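PDB 4ZQG: 1-deoxy-D-xylulose 5-phosphate reductoisomerase from Moraxella catarrhalis, which catalyses the NADPH-dependent rearrangement and reduction of 1-deoxy-D-xylulose 5-phosphate to 2-C-methyl-D-erythritol 4-phosphate and is inhibited by fosmidomycin. Local coordinates for residues Q7-L12 with H286-P291; L12-S17 with S21-I26; I35-G40 with I90-D95; S42-L47 with P63-Q68; L50-H55 with A76-I81. All blocks are in the same frame, centred on the assembly; numbering follows the deposited sequence. Where two conformers were deposited one is given.

Contact 1: residues Q7-L12 with H286-P291; sequences QSLAIL and HALAYP
The side-chain oxygen of Q7 is held by a hydrogen bond to T100 OG1, and the same amide end faces the backbone oxygen of L288, near the end of helix 281-289. Q7 OE1 and L288 O are 4.1 Å apart, a separation of neighbours and not of bonded partners; Q7 NE2 stands at 4.1 Å from L288 O as well, so the amide looks toward the carbonyl with both its branches without being bound to it. Q7 arrives there because CG is trans to the backbone nitrogen (chi1 -168°) and the chain beyond stays extended, carrying the amide from the start of strand 7-12 toward the helix. L288 O has a weak hydrogen bond of its own from the Y33 hydroxyl.

Two residues along the strand, on the same side, the contact turns apolar. L9 and L288 meet methyl to methyl, with L9 CD2 4.3 Å from L288 CD2, a light touch between two buried leucines. The backbones stay well apart, the nearest CA atoms, those of Q7 and L288, being 9.6 Å from each other; the Q7 side chain reaches to the backbone oxygen of L288, and the two leucine side chains bridge the rest. The pair illustrates how a Rossmann sheet is joined to a helix from much later in the chain. Strand 7-12 lies at the middle of the seven-stranded parallel sheet, and helix 281-289 lies beside helix 17-26 and strand 123-126: L9 rests on I26, while L288 reaches I25 on that helix and L125 on that strand.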
# COMPACT_ATOMS: atom_id res chain seq x y z
N GLN A 7 -15.69 -8.01 22.96
CA GLN A 7 -15.92 -6.63 22.59
C GLN A 7 -17.42 -6.41 22.33
O GLN A 7 -17.99 -7.00 21.43
CB GLN A 7 -15.10 -6.26 21.36
CG GLN A 7 -15.02 -4.78 21.00
CD GLN A 7 -14.16 -4.58 19.78
OE1 GLN A 7 -14.39 -3.70 18.94
NE2 GLN A 7 -13.17 -5.43 19.65
N SER A 8 -18.01 -5.55 23.14
CA SER A 8 -19.39 -5.18 23.04
C SER A 8 -19.63 -4.23 21.88
O SER A 8 -18.97 -3.22 21.78
CB SER A 8 -19.76 -4.52 24.35
OG SER A 8 -21.10 -4.10 24.34
N LEU A 9 -20.58 -4.54 21.00
CA LEU A 9 -20.91 -3.72 19.84
C LEU A 9 -22.30 -3.08 19.86
O LEU A 9 -23.26 -3.75 20.13
CB LEU A 9 -20.91 -4.59 18.60
CG LEU A 9 -19.66 -4.67 17.77
CD1 LEU A 9 -18.40 -4.76 18.63
CD2 LEU A 9 -19.78 -5.85 16.84
N ALA A 10 -22.39 -1.81 19.51
CA ALA A 10 -23.66 -1.20 19.14
C ALA A 10 -23.58 -0.92 17.67
O ALA A 10 -22.64 -0.27 17.23
CB ALA A 10 -23.87 0.10 19.88
N ILE A 11 -24.54 -1.41 16.90
CA ILE A 11 -24.58 -1.15 15.46
C ILE A 11 -25.74 -0.22 15.12
O ILE A 11 -26.88 -0.62 15.02
CB ILE A 11 -24.69 -2.44 14.66
CG1 ILE A 11 -23.51 -3.35 15.00
CG2 ILE A 11 -24.73 -2.12 13.18
CD1 ILE A 11 -23.64 -4.72 14.41
N LEU A 12 -25.41 1.06 14.95
CA LEU A 12 -26.41 2.03 14.66
C LEU A 12 -26.61 1.99 13.18
O LEU A 12 -25.70 2.27 12.43
CB LEU A 12 -25.93 3.41 15.10
CG LEU A 12 -25.64 3.63 16.58
CD1 LEU A 12 -25.90 5.09 16.90
CD2 LEU A 12 -26.57 2.85 17.46
N HIS A 286 -11.31 -4.97 8.80
CA HIS A 286 -10.10 -4.28 9.21
C HIS A 286 -10.37 -3.38 10.40
O HIS A 286 -9.62 -3.37 11.38
CB HIS A 286 -9.55 -3.39 8.09
CG HIS A 286 -8.48 -2.45 8.56
ND1 HIS A 286 -8.74 -1.14 8.89
CD2 HIS A 286 -7.16 -2.65 8.78
CE1 HIS A 286 -7.63 -0.58 9.33
NE2 HIS A 286 -6.66 -1.47 9.26
N ALA A 287 -11.44 -2.60 10.31
CA ALA A 287 -11.75 -1.68 11.36
C ALA A 287 -12.21 -2.39 12.65
O ALA A 287 -11.86 -1.95 13.74
CB ALA A 287 -12.78 -0.71 10.88
N LEU A 288 -12.98 -3.49 12.53
CA LEU A 288 -13.41 -4.25 13.68
C LEU A 288 -12.27 -4.87 14.44
O LEU A 288 -12.24 -4.84 15.67
CB LEU A 288 -14.34 -5.38 13.29
CG LEU A 288 -15.81 -5.00 13.14
CD1 LEU A 288 -16.56 -6.17 12.55
CD2 LEU A 288 -16.41 -4.62 14.48
N ALA A 289 -11.33 -5.48 13.74
CA ALA A 289 -10.32 -6.23 14.45
C ALA A 289 -9.12 -5.39 14.82
O ALA A 289 -8.31 -5.84 15.60
CB ALA A 289 -9.92 -7.42 13.65
N TYR A 290 -9.01 -4.18 14.28
CA TYR A 290 -7.81 -3.36 14.45
C TYR A 290 -7.38 -3.32 15.92
O TYR A 290 -8.24 -3.21 16.80
CB TYR A 290 -8.08 -1.95 13.94
CG TYR A 290 -6.88 -1.05 13.99
CD1 TYR A 290 -6.13 -0.81 12.86
CD2 TYR A 290 -6.50 -0.43 15.19
CE1 TYR A 290 -5.02 0.02 12.92
CE2 TYR A 290 -5.40 0.40 15.24
CZ TYR A 290 -4.67 0.62 14.10
OH TYR A 290 -3.55 1.42 14.15
N PRO A 291 -6.08 -3.42 16.23
CA PRO A 291 -4.97 -3.51 15.29
C PRO A 291 -4.68 -4.93 14.76
O PRO A 291 -3.71 -5.14 14.01
CB PRO A 291 -3.81 -3.06 16.16
CG PRO A 291 -4.14 -3.68 17.48
CD PRO A 291 -5.62 -3.61 17.61

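Contact 2: residues L12-S17 with S21-I26; sequences LGATGS and STLAII. With NAD (nicotinamide-adenine-dinucleotide), chain C.
Between A14 and L23 the CA atoms stand 7.9 Å apart, and the distance narrows to 6.6 Å at S17 and S21, one helical turn from each other. Residues 13-16 form a type I turn, G16 takes the N-cap position, and S21 N donates to S17 O at 3.1 Å, with an N-H...O angle of 159°, a regular helical bond near the start of helix 17-26. A water held by S21 OG also gives S17 O a weak bond.

This is the glycine-rich turn of a Rossmann nucleotide site, joining the first strand to the first helix. G13 has positive phi (93°), and G16, lacking a side chain, leaves the backbone close to the ester oxygen O5B of the NAD. S17 N donates to phosphate oxygen O2A at 3.0 Å, as I18 N also serves the NAD, so the helix start faces the pyrophosphate and its dipole would probably favour the negative charge. T15 has OG1 flanked by its own N and carbonyl carbon (chi1 52°), which turns the hydroxyl to ribose O3B at 2.7 Å; T15 N adds a weak bond to O3B. On the far side, L23 lays CD1 against A14 O at 3.8 Å, with A14 CB slightly further off.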
# COMPACT_ATOMS: atom_id res chain seq x y z
N LEU A 12 -25.41 1.06 14.95
CA LEU A 12 -26.41 2.03 14.66
C LEU A 12 -26.61 1.99 13.18
O LEU A 12 -25.70 2.27 12.43
CB LEU A 12 -25.93 3.41 15.10
CG LEU A 12 -25.64 3.63 16.58
CD1 LEU A 12 -25.90 5.09 16.90
CD2 LEU A 12 -26.57 2.85 17.46
N GLY A 13 -27.82 1.66 12.75
CA GLY A 13 -28.10 1.54 11.31
C GLY A 13 -27.91 0.11 10.85
O GLY A 13 -27.51 -0.13 9.73
N ALA A 14 -28.26 -0.84 11.72
CA ALA A 14 -28.02 -2.29 11.49
C ALA A 14 -28.77 -2.94 10.36
O ALA A 14 -28.42 -4.05 9.99
CB ALA A 14 -28.30 -3.07 12.77
N THR A 15 -29.79 -2.29 9.83
CA THR A 15 -30.67 -2.87 8.82
C THR A 15 -30.29 -2.50 7.43
O THR A 15 -30.82 -3.06 6.50
CB THR A 15 -32.15 -2.43 8.99
OG1 THR A 15 -32.25 -1.00 9.08
CG2 THR A 15 -32.73 -3.05 10.25
N GLY A 16 -29.39 -1.55 7.26
CA GLY A 16 -29.00 -1.13 5.93
C GLY A 16 -27.86 -1.95 5.35
O GLY A 16 -27.48 -3.01 5.89
N SER A 17 -27.29 -1.44 4.27
CA SER A 17 -26.27 -2.13 3.50
C SER A 17 -25.03 -2.41 4.36
O SER A 17 -24.55 -3.54 4.49
CB SER A 17 -25.91 -1.22 2.32
OG SER A 17 -25.35 -1.97 1.29
N SER A 21 -23.33 -6.02 5.99
CA SER A 21 -21.96 -6.47 5.87
C SER A 21 -21.31 -6.67 7.21
O SER A 21 -20.55 -7.62 7.37
CB SER A 21 -21.11 -5.49 5.09
OG SER A 21 -21.49 -5.45 3.73
N THR A 22 -21.59 -5.77 8.15
CA THR A 22 -21.05 -5.86 9.52
C THR A 22 -21.52 -7.17 10.10
O THR A 22 -20.73 -8.00 10.58
CB THR A 22 -21.52 -4.67 10.35
OG1 THR A 22 -21.20 -3.46 9.65
CG2 THR A 22 -20.88 -4.62 11.69
N LEU A 23 -22.81 -7.40 10.03
CA LEU A 23 -23.37 -8.59 10.64
C LEU A 23 -22.84 -9.81 9.98
O LEU A 23 -22.65 -10.84 10.64
CB LEU A 23 -24.93 -8.56 10.65
CG LEU A 23 -25.42 -7.47 11.63
CD1 LEU A 23 -26.91 -7.18 11.57
CD2 LEU A 23 -24.97 -7.80 13.03
N ALA A 24 -22.57 -9.73 8.67
CA ALA A 24 -22.06 -10.92 7.96
C ALA A 24 -20.71 -11.33 8.52
O ALA A 24 -20.40 -12.53 8.57
CB ALA A 24 -22.04 -10.72 6.47
N ILE A 25 -19.95 -10.35 9.01
CA ILE A 25 -18.69 -10.61 9.65
C ILE A 25 -18.90 -11.16 11.06
O ILE A 25 -18.24 -12.10 11.44
CB ILE A 25 -17.86 -9.33 9.69
CG1 ILE A 25 -17.46 -8.89 8.27
CG2 ILE A 25 -16.60 -9.53 10.54
CD1 ILE A 25 -16.92 -7.45 8.20
N ILE A 26 -19.82 -10.58 11.83
CA ILE A 26 -20.12 -11.09 13.17
C ILE A 26 -20.48 -12.59 13.15
O ILE A 26 -20.04 -13.36 14.01
CB ILE A 26 -21.27 -10.35 13.83
CG1 ILE A 26 -21.06 -8.83 13.91
CG2 ILE A 26 -21.48 -10.91 15.22
CD1 ILE A 26 -19.73 -8.47 14.47
PA NAD C . -28.82 2.49 3.95
O1A NAD C . -29.72 3.50 3.33
O2A NAD C . -28.64 1.12 3.33
O5B NAD C . -29.09 2.32 5.53
C5B NAD C . -29.17 3.40 6.45
C4B NAD C . -29.42 2.89 7.88
O4B NAD C . -29.68 4.05 8.70
C3B NAD C . -30.63 1.96 8.00
O3B NAD C . -30.41 0.93 8.97
C2B NAD C . -31.74 2.88 8.47
O2B NAD C . -32.65 2.27 9.38
C1B NAD C . -31.02 4.03 9.17
N9A NAD C . -31.72 5.33 8.94
C8A NAD C . -32.11 5.82 7.75
N7A NAD C . -32.72 7.02 7.88
C5A NAD C . -32.75 7.32 9.18
C6A NAD C . -33.28 8.46 9.95
N6A NAD C . -33.90 9.51 9.32
N1A NAD C . -33.12 8.38 11.29
C2A NAD C . -32.52 7.31 11.90
N3A NAD C . -32.02 6.24 11.26
C4A NAD C . -32.10 6.20 9.90
O3 NAD C . -27.38 3.23 4.05
PN NAD C . -25.91 2.67 3.67
O1N NAD C . -25.86 2.67 2.16
O2N NAD C . -25.63 1.48 4.55
O5D NAD C . -25.09 3.94 4.22
C5D NAD C . -24.77 4.09 5.61
C4D NAD C . -23.68 5.15 5.78
O4D NAD C . -22.38 4.63 5.47
C3D NAD C . -23.92 6.32 4.85
O3D NAD C . -23.51 7.50 5.55
C2D NAD C . -23.06 6.03 3.65
O2D NAD C . -22.73 7.23 2.93
C1D NAD C . -21.88 5.30 4.30
N1N NAD C . -21.23 4.34 3.38
C2N NAD C . -21.92 3.29 2.88
C3N NAD C . -21.31 2.39 1.97
C7N NAD C . -22.03 1.19 1.41
O7N NAD C . -21.40 0.30 0.88
N7N NAD C . -23.36 1.10 1.51
C4N NAD C . -19.99 2.61 1.61
C5N NAD C . -19.33 3.68 2.16
C6N NAD C . -19.95 4.54 3.04
O HOH W 1 -22.08 -2.92 2.35

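Contact 3: residues I35-G40 with I90-D95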
# COMPACT_ATOMS: atom_id res chain seq x y z
N ILE A 35 -23.10 -8.59 20.52
CA ILE A 35 -24.00 -7.52 20.10
C ILE A 35 -24.78 -6.96 21.28
O ILE A 35 -25.60 -7.61 21.83
CB ILE A 35 -25.04 -7.98 19.09
CG1 ILE A 35 -24.41 -8.71 17.91
CG2 ILE A 35 -25.86 -6.80 18.63
CD1 ILE A 35 -23.24 -8.04 17.29
N HIS A 36 -24.53 -5.73 21.66
CA HIS A 36 -25.27 -5.13 22.72
C HIS A 36 -26.47 -4.39 22.18
O HIS A 36 -27.48 -4.33 22.85
CB HIS A 36 -24.36 -4.19 23.46
CG HIS A 36 -25.03 -3.43 24.55
ND1 HIS A 36 -25.17 -3.94 25.83
CD2 HIS A 36 -25.58 -2.20 24.57
CE1 HIS A 36 -25.79 -3.05 26.58
NE2 HIS A 36 -26.02 -1.97 25.84
N ALA A 37 -26.39 -3.81 20.98
CA ALA A 37 -27.52 -3.08 20.44
C ALA A 37 -27.56 -3.02 18.94
O ALA A 37 -26.56 -3.15 18.32
CB ALA A 37 -27.56 -1.68 21.00
N LEU A 38 -28.75 -2.85 18.38
CA LEU A 38 -28.97 -2.78 16.93
C LEU A 38 -30.06 -1.75 16.73
O LEU A 38 -30.91 -1.65 17.56
CB LEU A 38 -29.48 -4.11 16.39
CG LEU A 38 -28.62 -5.34 16.64
CD1 LEU A 38 -29.39 -6.58 16.23
CD2 LEU A 38 -27.36 -5.27 15.82
N THR A 39 -30.02 -0.97 15.66
CA THR A 39 -31.02 0.04 15.43
C THR A 39 -31.45 0.06 14.01
O THR A 39 -30.65 -0.23 13.12
CB THR A 39 -30.53 1.46 15.73
OG1 THR A 39 -29.87 2.04 14.59
CG2 THR A 39 -29.66 1.49 17.00
N GLY A 40 -32.70 0.44 13.79
CA GLY A 40 -33.28 0.45 12.45
C GLY A 40 -34.45 1.42 12.40
O GLY A 40 -35.21 1.48 13.33
N ILE A 90 -28.83 8.15 21.16
CA ILE A 90 -27.88 8.78 22.05
C ILE A 90 -27.58 7.84 23.22
O ILE A 90 -26.43 7.65 23.58
CB ILE A 90 -28.40 10.18 22.52
CG1 ILE A 90 -28.31 11.16 21.34
CG2 ILE A 90 -27.59 10.75 23.68
CD1 ILE A 90 -29.39 12.25 21.35
N GLU A 91 -28.61 7.23 23.75
CA GLU A 91 -28.46 6.29 24.83
C GLU A 91 -27.60 5.10 24.49
O GLU A 91 -26.74 4.71 25.25
CB GLU A 91 -29.84 5.78 25.24
CG GLU A 91 -29.88 5.05 26.57
CD GLU A 91 -31.28 4.54 26.93
OE1 GLU A 91 -32.35 5.27 26.82
OE2 GLU A 91 -31.28 3.37 27.37
N ILE A 92 -27.85 4.49 23.34
CA ILE A 92 -27.09 3.34 22.91
C ILE A 92 -25.67 3.74 22.64
O ILE A 92 -24.74 3.03 23.03
CB ILE A 92 -27.69 2.75 21.63
CG1 ILE A 92 -28.85 1.84 21.98
CG2 ILE A 92 -26.66 1.94 20.86
CD1 ILE A 92 -29.85 1.73 20.86
N ALA A 93 -25.50 4.89 21.98
CA ALA A 93 -24.17 5.39 21.66
C ALA A 93 -23.32 5.73 22.86
O ALA A 93 -22.09 5.68 22.75
CB ALA A 93 -24.26 6.59 20.75
N SER A 94 -23.93 6.07 24.01
CA SER A 94 -23.16 6.41 25.22
C SER A 94 -23.25 5.39 26.33
O SER A 94 -22.76 5.61 27.44
CB SER A 94 -23.57 7.78 25.75
OG SER A 94 -24.95 7.85 25.97
N ASP A 95 -23.82 4.26 26.01
CA ASP A 95 -24.12 3.24 26.97
C ASP A 95 -22.82 2.75 27.60
O ASP A 95 -21.85 2.40 26.91
CB ASP A 95 -24.90 2.13 26.26
CG ASP A 95 -25.43 1.06 27.19
OD1 ASP A 95 -24.63 0.59 28.03
OD2 ASP A 95 -26.63 0.67 27.03
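I92 reaches A37 and T39 with every branch beyond CB. There the side chain forks: CG2 lies against A37 CB at 3.7 Å, and CG1, at 3.9 Å, brackets the same methyl. CG1 sits opposite the carbonyl carbon (chi1 -82°), and the extended second torsion carries CD1 on to T39 CG2, also 3.9 Å away, the two side chains sliding by one another in opposite directions. I92 further touches A10 and L12, so helix 85-93 spans two neighbouring strands of the sheet.

The geometry is that of a Rossmann crossover: helix 85-93 connects the edge strand 81-84 with strand 100-103 and passes over strand 33-39, whose L38 faces helix 44-54 instead. T39 OG1 turns to G13 N, tying the strand to the nucleotide-binding turn.

Just past the helix end, H36 NE2 donates to D95 OD2 over 3.0 Å at an angle of 159°. The oxygen lies at the ring edge, tilted a little out of the imidazole plane, and is itself met from above the carboxylate, the two planes being 80° apart. D95 OD2 also has a salt bridge from K58, which would probably help keep the carboxylate ionised, and D95 OD1 takes A97 N.

Contact 4: residues S42-L47 with P63-Q68; sequences SRVDKL and PDNYAQ
V44 divides its two methyls between N65 and Q68. CG2 presses on the side chain of N65, 3.3 Å from N65 CG and 3.5 Å from N65 CB. CG1 meets the end of Q68, at 3.6 Å from Q68 OE1. In both pairs the side chains run at a slant to one another. Q68 gets there by an extended chain, with CG trans to the backbone nitrogen (chi1 169°).

One shell further out, K72 NZ is hydrogen-bonded to Q68 OE1, fixing the glutamine oxygen that touches V44. On the other side, V44 follows an inverse gamma turn centred on R43, closed by a weak bond from V44 N to S42 O; R43 also occupies the N-cap position of helix 44-54 and touches the NAD. K46, in the same first turn, ties this helix start to T15 O and D20. The contact thus joins the starts of helices 44-54 and 66-75, which follow successive strands of the Rossmann sheet.

The chemistry implies a contact of fit around a buried valine: N65 offers its CB and CG, and Q68 its amide end with OE1 nearest. That oxygen has its hydrogen bond from K72, so the valine meets it in van der Waals contact only.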
# COMPACT_ATOMS: atom_id res chain seq x y z
N SER A 42 -36.97 2.12 9.63
CA SER A 42 -38.22 1.72 9.00
C SER A 42 -38.52 0.23 9.01
O SER A 42 -39.67 -0.16 9.09
CB SER A 42 -38.23 2.18 7.54
OG SER A 42 -38.74 3.50 7.44
N ARG A 43 -37.49 -0.61 8.89
CA ARG A 43 -37.71 -2.02 8.58
C ARG A 43 -37.87 -2.81 9.87
O ARG A 43 -36.94 -3.52 10.33
CB ARG A 43 -36.59 -2.56 7.69
CG ARG A 43 -36.81 -2.32 6.20
CD ARG A 43 -35.51 -2.31 5.43
NE ARG A 43 -34.78 -1.06 5.68
CZ ARG A 43 -33.65 -0.70 5.06
NH1 ARG A 43 -33.11 -1.50 4.15
NH2 ARG A 43 -33.06 0.47 5.37
N VAL A 44 -39.07 -2.69 10.43
CA VAL A 44 -39.38 -3.21 11.75
C VAL A 44 -39.21 -4.73 11.82
O VAL A 44 -38.63 -5.26 12.77
CB VAL A 44 -40.81 -2.81 12.14
CG1 VAL A 44 -41.19 -3.36 13.51
CG2 VAL A 44 -40.96 -1.30 12.16
N ASP A 45 -39.75 -5.43 10.82
CA ASP A 45 -39.62 -6.88 10.78
C ASP A 45 -38.16 -7.37 10.71
O ASP A 45 -37.80 -8.35 11.36
CB ASP A 45 -40.43 -7.44 9.62
CG ASP A 45 -41.94 -7.31 9.85
OD1 ASP A 45 -42.40 -6.99 10.98
OD2 ASP A 45 -42.67 -7.57 8.86
N LYS A 46 -37.30 -6.65 9.96
CA LYS A 46 -35.93 -7.04 9.83
C LYS A 46 -35.22 -6.82 11.14
O LYS A 46 -34.54 -7.70 11.67
CB LYS A 46 -35.26 -6.31 8.70
CG LYS A 46 -33.92 -6.93 8.37
CD LYS A 46 -33.20 -6.10 7.32
CE LYS A 46 -31.85 -6.71 7.03
NZ LYS A 46 -31.21 -5.86 6.01
N LEU A 47 -35.45 -5.66 11.73
CA LEU A 47 -34.96 -5.44 13.08
C LEU A 47 -35.44 -6.51 14.09
O LEU A 47 -34.64 -7.08 14.83
CB LEU A 47 -35.37 -4.06 13.56
CG LEU A 47 -34.63 -3.62 14.80
CD1 LEU A 47 -33.10 -3.72 14.69
CD2 LEU A 47 -35.07 -2.20 15.05
N PRO A 63 -40.00 6.57 16.04
CA PRO A 63 -41.11 6.74 17.00
C PRO A 63 -42.41 6.17 16.47
O PRO A 63 -43.16 5.59 17.23
CB PRO A 63 -41.20 8.26 17.18
CG PRO A 63 -39.88 8.80 16.73
CD PRO A 63 -39.44 7.88 15.63
N ASP A 64 -42.65 6.31 15.18
CA ASP A 64 -43.80 5.74 14.52
C ASP A 64 -43.90 4.21 14.68
O ASP A 64 -45.00 3.67 14.63
CB ASP A 64 -43.84 6.16 13.03
CG ASP A 64 -44.53 7.51 12.82
OD1 ASP A 64 -43.83 8.54 12.75
OD2 ASP A 64 -45.78 7.57 12.72
N ASN A 65 -42.78 3.52 14.89
CA ASN A 65 -42.82 2.08 15.06
C ASN A 65 -42.57 1.54 16.47
O ASN A 65 -42.55 0.33 16.66
CB ASN A 65 -41.79 1.40 14.16
CG ASN A 65 -41.97 1.74 12.71
OD1 ASN A 65 -40.98 1.99 11.99
ND2 ASN A 65 -43.20 1.75 12.27
N TYR A 66 -42.41 2.41 17.45
CA TYR A 66 -41.96 1.96 18.75
C TYR A 66 -42.98 0.99 19.35
O TYR A 66 -42.64 -0.11 19.82
CB TYR A 66 -41.64 3.17 19.65
CG TYR A 66 -41.43 2.82 21.08
CD1 TYR A 66 -42.47 2.95 22.00
CD2 TYR A 66 -40.23 2.30 21.53
CE1 TYR A 66 -42.30 2.60 23.32
CE2 TYR A 66 -40.04 1.96 22.86
CZ TYR A 66 -41.10 2.10 23.74
OH TYR A 66 -40.97 1.78 25.06
N ALA A 67 -44.25 1.40 19.30
CA ALA A 67 -45.34 0.60 19.86
C ALA A 67 -45.43 -0.74 19.16
O ALA A 67 -45.41 -1.77 19.80
CB ALA A 67 -46.67 1.34 19.78
N GLN A 68 -45.49 -0.71 17.84
CA GLN A 68 -45.60 -1.95 17.06
C GLN A 68 -44.44 -2.90 17.37
O GLN A 68 -44.62 -4.09 17.51
CB GLN A 68 -45.64 -1.61 15.57
CG GLN A 68 -45.50 -2.80 14.62
CD GLN A 68 -45.07 -2.33 13.22
OE1 GLN A 68 -44.58 -3.12 12.41
NE2 GLN A 68 -45.19 -1.03 12.96

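Contact 5: residues L50-H55 with A76-I81; sequences LAMEFH and AGLDTI
L78 is the most enclosed residue of this contact, touched from two sides as it offers one methyl to H55 and the other to M52. CD1 comes at the edge of the H55 imidazole, in its plane, 3.6 Å from H55 CD2 and 4.0 Å from H55 NE2, while CD2 rests on M52 CG at 4.0 Å. Each of the two side chains meets L78 at about a right angle, so the leucine stands across both. H55 has left the helix with positive phi (45°), and its ring swings back over its own last turn: M52 O lies 3.6 Å above one face. Further along the loop, T80 is buried, its OG1 bonded to P56 O.

At the exposed margin there is less to touch. M52 stretches out beyond CG (chi2 173°) to bring CE to A76 CB at 3.7 Å, a single methyl pair, and H55 too is exposed. Just past A76, helix 66-75 finishes in a Schellman motif at G77, whose positive phi turns the chain toward strand 81-84, the outermost strand of the Rossmann sheet within the chain.

Apolar carbons do nearly all the work here, and the two segments share no directional polar bond. The chemistry implies a surface join by shape and hydrophobic cover between the end of helix 44-54 and the loop that leads into that strand.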
# COMPACT_ATOMS: atom_id res chain seq x y z
N LEU A 50 -33.45 -9.68 13.40
CA LEU A 50 -32.12 -9.52 13.98
C LEU A 50 -32.12 -9.66 15.50
O LEU A 50 -31.31 -10.34 16.08
CB LEU A 50 -31.48 -8.16 13.57
CG LEU A 50 -31.25 -7.92 12.05
CD1 LEU A 50 -30.55 -6.59 11.81
CD2 LEU A 50 -30.49 -9.04 11.42
N ALA A 51 -33.06 -8.99 16.13
CA ALA A 51 -33.30 -9.17 17.56
C ALA A 51 -33.34 -10.65 17.96
O ALA A 51 -32.59 -11.09 18.84
CB ALA A 51 -34.60 -8.50 17.93
N MET A 52 -34.17 -11.43 17.27
CA MET A 52 -34.29 -12.85 17.58
C MET A 52 -33.00 -13.63 17.32
O MET A 52 -32.67 -14.60 18.01
CB MET A 52 -35.40 -13.48 16.75
CG MET A 52 -36.73 -12.76 16.84
SD MET A 52 -37.85 -13.51 15.68
CE MET A 52 -39.43 -12.91 16.27
N GLU A 53 -32.26 -13.20 16.30
CA GLU A 53 -31.02 -13.85 16.00
C GLU A 53 -29.96 -13.54 17.06
O GLU A 53 -29.32 -14.45 17.55
CB GLU A 53 -30.53 -13.45 14.61
CG GLU A 53 -29.19 -14.09 14.30
CD GLU A 53 -28.68 -13.84 12.92
OE1 GLU A 53 -29.27 -13.02 12.20
OE2 GLU A 53 -27.65 -14.47 12.60
N PHE A 54 -29.82 -12.29 17.45
CA PHE A 54 -28.67 -11.90 18.26
C PHE A 54 -28.95 -11.61 19.70
O PHE A 54 -28.00 -11.38 20.43
CB PHE A 54 -27.91 -10.68 17.64
CG PHE A 54 -27.26 -10.97 16.32
CD1 PHE A 54 -27.82 -10.52 15.15
CD2 PHE A 54 -26.11 -11.70 16.24
CE1 PHE A 54 -27.22 -10.78 13.92
CE2 PHE A 54 -25.52 -11.98 15.03
CZ PHE A 54 -26.08 -11.52 13.87
N HIS A 55 -30.21 -11.62 20.13
CA HIS A 55 -30.60 -11.36 21.55
C HIS A 55 -29.86 -10.15 22.10
O HIS A 55 -29.10 -10.27 23.06
CB HIS A 55 -30.37 -12.58 22.49
CG HIS A 55 -31.15 -13.82 22.14
ND1 HIS A 55 -30.56 -15.05 21.96
CD2 HIS A 55 -32.48 -14.00 21.91
CE1 HIS A 55 -31.48 -15.94 21.63
NE2 HIS A 55 -32.65 -15.33 21.59
N ALA A 76 -42.54 -12.33 21.06
CA ALA A 76 -41.48 -13.28 20.81
C ALA A 76 -40.69 -13.69 22.05
O ALA A 76 -39.69 -14.42 21.95
CB ALA A 76 -40.51 -12.67 19.82
N GLY A 77 -41.06 -13.15 23.21
CA GLY A 77 -40.39 -13.46 24.46
C GLY A 77 -38.93 -13.14 24.60
O GLY A 77 -38.20 -13.87 25.26
N LEU A 78 -38.47 -12.06 23.99
CA LEU A 78 -37.10 -11.61 24.20
C LEU A 78 -37.04 -10.65 25.39
O LEU A 78 -37.98 -9.91 25.62
CB LEU A 78 -36.56 -10.88 22.97
CG LEU A 78 -36.09 -11.59 21.69
CD1 LEU A 78 -35.92 -13.08 21.91
CD2 LEU A 78 -37.03 -11.29 20.54
N ASP A 79 -35.90 -10.64 26.10
CA ASP A 79 -35.65 -9.68 27.19
C ASP A 79 -35.32 -8.27 26.70
O ASP A 79 -35.20 -7.35 27.50
CB ASP A 79 -34.48 -10.15 28.07
CG ASP A 79 -34.76 -11.46 28.79
OD1 ASP A 79 -33.79 -12.19 29.09
OD2 ASP A 79 -35.94 -11.78 29.06
N THR A 80 -35.18 -8.11 25.38
CA THR A 80 -34.67 -6.90 24.75
C THR A 80 -35.40 -5.60 25.13
O THR A 80 -36.61 -5.48 24.94
CB THR A 80 -34.76 -7.06 23.21
OG1 THR A 80 -34.23 -8.34 22.81
CG2 THR A 80 -33.99 -5.98 22.50
N ILE A 81 -34.64 -4.61 25.61
CA ILE A 81 -35.14 -3.24 25.81
C ILE A 81 -35.35 -2.51 24.48
O ILE A 81 -34.45 -2.50 23.63
CB ILE A 81 -34.19 -2.39 26.67
CG1 ILE A 81 -34.03 -2.97 28.07
CG2 ILE A 81 -34.69 -0.95 26.71
CD1 ILE A 81 -32.68 -2.73 28.71

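In the fold
Contacts 1, 2 and 3 gather round the central strands 7-12 and 33-39. Contacts 1 and 2 have centres 11 Å apart, share L12 and pack through L9 CD2 and I26 CD1, 3.5 Å apart. Contact 3 adjoins both: I11 N is 3.0 Å from A37 O, and G13 N is 2.8 Å from T39 OG1. Contacts 4 and 5 use opposite ends of helix 44-54, their centres 14 Å apart; contact 4 meets contact 2 through T15 O and K46 NZ (2.9 Å), contact 5 through L23 CD1 and L50 CD1 (3.7 Å). Contact 2 grips the NAD directly; its S17 side chain is about 10 Å from fosmidomycin and about 12 Å from the magnesium ion.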